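Glutamine amidotransferase domain-containing protein (Thermotoga maritima, PDB 1O1Y) is a putative glutamine amidotransferase of the GATase1 family that probably hydrolyses glutamine and passes the released ammonia to an acceptor not yet identified. Local coordinates at residues R19-E24 with G66-Y71. Sequence-based numbering, arbitrary orientation.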
ATOM      1  N   ARG A  19       2.311   5.883  -8.469  1.00  8.64           N
ATOM      2  CA  ARG A  19       3.338   4.856  -8.562  1.00 10.21           C
ATOM      3  C   ARG A  19       4.764   5.432  -8.541  1.00 10.92           C
ATOM      4  O   ARG A  19       5.095   6.367  -9.263  1.00 10.62           O
ATOM      5  CB  ARG A  19       3.123   4.063  -9.843  1.00  9.64           C
ATOM      6  CG  ARG A  19       4.198   2.914 -10.033  1.00 10.84           C
ATOM      7  CD  ARG A  19       3.864   1.932 -11.124  1.00 12.09           C
ATOM      8  NE  ARG A  19       3.744   2.613 -12.425  1.00  9.65           N
ATOM      9  CZ  ARG A  19       3.387   2.031 -13.567  1.00 13.62           C
ATOM     10  NH1 ARG A  19       3.287   0.712 -13.658  1.00 15.95           N
ATOM     11  NH2 ARG A  19       3.212   2.765 -14.657  1.00 12.85           N
ATOM     12  N   HIS A  20       5.582   4.877  -7.666  1.00 11.55           N
ATOM     13  CA  HIS A  20       6.964   5.313  -7.520  1.00 12.39           C
ATOM     14  C   HIS A  20       7.990   4.492  -8.264  1.00 12.68           C
ATOM     15  O   HIS A  20       9.041   5.008  -8.642  1.00 12.30           O
ATOM     16  CB  HIS A  20       7.286   5.226  -6.084  1.00 10.27           C
ATOM     17  CG  HIS A  20       6.410   6.072  -5.242  1.00 15.63           C
ATOM     18  ND1 HIS A  20       5.797   5.597  -4.105  1.00 15.09           N
ATOM     19  CD2 HIS A  20       5.931   7.323  -5.442  1.00 21.55           C
ATOM     20  CE1 HIS A  20       5.100   6.579  -3.550  1.00 21.36           C
ATOM     21  NE2 HIS A  20       5.174   7.641  -4.337  1.00 17.97           N
ATOM     22  N   VAL A  21       7.681   3.216  -8.451  1.00 12.85           N
ATOM     23  CA  VAL A  21       8.588   2.258  -9.065  1.00 12.77           C
ATOM     24  C   VAL A  21       7.742   1.442 -10.008  1.00 11.45           C
ATOM     25  O   VAL A  21       6.722   0.925  -9.573  1.00 10.96           O
ATOM     26  CB  VAL A  21       9.202   1.333  -7.986  1.00 13.44           C
ATOM     27  CG1 VAL A  21      10.115   0.322  -8.613  1.00 16.13           C
ATOM     28  CG2 VAL A  21      10.027   2.180  -6.955  1.00 13.46           C
ATOM     29  N   GLU A  22       8.160   1.325 -11.270  1.00 11.66           N
ATOM     30  CA  GLU A  22       7.294   0.734 -12.297  1.00 12.90           C
ATOM     31  C   GLU A  22       6.817  -0.681 -11.943  1.00 13.45           C
ATOM     32  O   GLU A  22       5.639  -1.009 -12.119  1.00 11.52           O
ATOM     33  CB  GLU A  22       7.977   0.725 -13.647  1.00 15.56           C
ATOM     34  CG  GLU A  22       7.070   0.217 -14.759  1.00 18.16           C
ATOM     35  CD  GLU A  22       7.692   0.389 -16.126  1.00 38.88           C
ATOM     36  OE1 GLU A  22       8.871   0.823 -16.215  1.00 45.53           O
ATOM     37  OE2 GLU A  22       6.988   0.086 -17.116  1.00 45.72           O
ATOM     38  N   ILE A  23       7.733  -1.484 -11.402  1.00 12.03           N
ATOM     39  CA  ILE A  23       7.433  -2.863 -10.983  1.00 13.92           C
ATOM     40  C   ILE A  23       6.489  -2.931  -9.798  1.00 12.81           C
ATOM     41  O   ILE A  23       5.738  -3.895  -9.643  1.00 13.46           O
ATOM     42  CB  ILE A  23       8.782  -3.582 -10.628  1.00 14.30           C
ATOM     43  CG1 ILE A  23       9.577  -3.823 -11.912  1.00 24.41           C
ATOM     44  CG2 ILE A  23       8.572  -4.859  -9.855  1.00 22.18           C
ATOM     45  CD1 ILE A  23       9.006  -4.871 -12.808  1.00 25.54           C
ATOM     46  N   GLU A  24       6.559  -1.929  -8.951  1.00 10.60           N
ATOM     47  CA  GLU A  24       5.766  -1.888  -7.747  1.00 10.53           C
ATOM     48  C   GLU A  24       4.455  -1.192  -8.087  1.00 12.15           C
ATOM     49  O   GLU A  24       4.137  -0.095  -7.630  1.00 12.06           O
ATOM     50  CB  GLU A  24       6.528  -1.278  -6.586  1.00 12.22           C
ATOM     51  CG  GLU A  24       7.838  -2.057  -6.374  1.00 12.90           C
ATOM     52  CD  GLU A  24       8.761  -1.546  -5.263  1.00 23.83           C
ATOM     53  OE1 GLU A  24       8.277  -0.929  -4.301  1.00 27.00           O
ATOM     54  OE2 GLU A  24       9.989  -1.829  -5.341  1.00 26.55           O
ATOM     55  N   GLY A  66       7.660   1.976  -2.420  1.00 14.82           N
ATOM     56  CA  GLY A  66       8.896   2.361  -3.030  1.00 15.29           C
ATOM     57  C   GLY A  66      10.012   2.449  -1.983  1.00 15.26           C
ATOM     58  O   GLY A  66       9.792   2.351  -0.784  1.00 17.61           O
ATOM     59  N   TYR A  67      11.222   2.662  -2.450  1.00 16.11           N
ATOM     60  CA  TYR A  67      12.397   2.624  -1.577  1.00 15.34           C
ATOM     61  C   TYR A  67      12.743   4.012  -1.019  1.00 15.64           C
ATOM     62  O   TYR A  67      13.611   4.118  -0.139  1.00 15.92           O
ATOM     63  CB  TYR A  67      13.602   2.084  -2.369  1.00 16.23           C
ATOM     64  CG  TYR A  67      13.833   2.822  -3.615  1.00 16.36           C
ATOM     65  CD1 TYR A  67      14.448   4.075  -3.597  1.00 19.66           C
ATOM     66  CD2 TYR A  67      13.466   2.291  -4.852  1.00 20.88           C
ATOM     67  CE1 TYR A  67      14.642   4.783  -4.750  1.00 16.46           C
ATOM     68  CE2 TYR A  67      13.653   3.001  -6.013  1.00 18.41           C
ATOM     69  CZ  TYR A  67      14.257   4.250  -5.968  1.00 29.96           C
ATOM     70  OH  TYR A  67      14.488   4.988  -7.116  1.00 21.72           O
HETATM   71  N   MSE A  68      12.092   5.074  -1.519  1.00 15.79           N
HETATM   72  CA  MSE A  68      12.405   6.449  -1.075  1.00 14.15           C
HETATM   73  C   MSE A  68      12.030   6.584   0.401  1.00 14.93           C
HETATM   74  O   MSE A  68      11.052   6.000   0.839  1.00 14.98           O
HETATM   75  CB  MSE A  68      11.596   7.502  -1.836  1.00 14.21           C
HETATM   76  CG  MSE A  68      11.770   7.547  -3.340  1.00 14.96           C
HETATM   77 SE   MSE A  68      10.346   6.403  -4.093  0.70 20.14          SE
HETATM   78  CE  MSE A  68      11.283   5.920  -5.704  1.00 16.08           C
ATOM     79  N   GLY A  69      12.790   7.379   1.145  1.00 14.58           N
ATOM     80  CA  GLY A  69      12.436   7.677   2.515  1.00 14.83           C
ATOM     81  C   GLY A  69      11.404   8.794   2.557  1.00 15.02           C
ATOM     82  O   GLY A  69      11.412   9.687   1.701  1.00 13.67           O
ATOM     83  N   ALA A  70      10.562   8.789   3.589  1.00 14.62           N
ATOM     84  CA  ALA A  70       9.514   9.785   3.730  1.00 14.25           C
ATOM     85  C   ALA A  70      10.023  11.204   3.921  1.00 11.45           C
ATOM     86  O   ALA A  70       9.279  12.123   3.685  1.00 13.52           O
ATOM     87  CB  ALA A  70       8.581   9.404   4.904  1.00 15.20           C
ATOM     88  N   TYR A  71      11.260  11.407   4.384  1.00  9.67           N
ATOM     89  CA  TYR A  71      11.826  12.722   4.569  1.00 10.41           C
ATOM     90  C   TYR A  71      12.799  13.071   3.459  1.00 10.55           C
ATOM     91  O   TYR A  71      13.567  14.009   3.612  1.00 12.92           O
ATOM     92  CB  TYR A  71      12.586  12.805   5.899  1.00 11.86           C
ATOM     93  CG  TYR A  71      11.683  12.513   7.076  1.00  8.47           C
ATOM     94  CD1 TYR A  71      11.748  11.295   7.735  1.00 15.93           C
ATOM     95  CD2 TYR A  71      10.732  13.431   7.475  1.00 12.27           C
ATOM     96  CE1 TYR A  71      10.892  11.018   8.805  1.00 12.71           C
ATOM     97  CE2 TYR A  71       9.869  13.173   8.570  1.00 13.47           C
ATOM     98  CZ  TYR A  71       9.969  11.957   9.210  1.00 14.39           C
ATOM     99  OH  TYR A  71       9.151  11.683  10.239  1.00 11.43           O
TER
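His-20 and the selenomethionine Met-68 make the tight, buried half of this contact. The selenium lies 3.8 Å from His-20 CB and 4.1 Å from CG, and it approaches the imidazole obliquely, 4.7 Å from the ring centroid. The bend at chi2 (93°) swings SE back toward the histidine, and the methyl CE beyond it reaches both the carbonyl O of His-20, 3.8 Å away, and CG2 of Val-21. The imidazole itself is gripped at both nitrogens: ND1 hydrogen-bonds to the carbonyl O of Gly-65, just ahead of 66-71, and NE2 to Glu-82, so the rotation of the ring is fixed. A negative carboxylate there would tend to polarise the imidazole.

Gly-66 passes so close to His-20 CB, with backbone angles so extended (phi 163°, psi 173°), that there is no room on it for a side chain.

Toward solvent the packing thins. Val-21 CG2, set beside the backbone N, touches the exposed ring of Tyr-67 obliquely at CE2, at 3.8 Å, while CE of Met-68 lies over one face of that ring near its rim. Glu-24 closes the type I turn that begins at Val-21, and its side chain stretches out beyond CG, bringing OE1 to 3.5 Å from Gly-66 N. No hydrogen bond joins the two segments; the N-H of Gly-66 is given instead to OD3 of the oxidised cysteine at position 100.

Both segments are loops at the C-terminal ends of neighbouring parallel strands, 14-18 and 60-63, of a flavodoxin-like sheet. Gly-66 N beside the modified cysteine is consistent with the oxyanion-hole region of a GATase1-type glutaminase site.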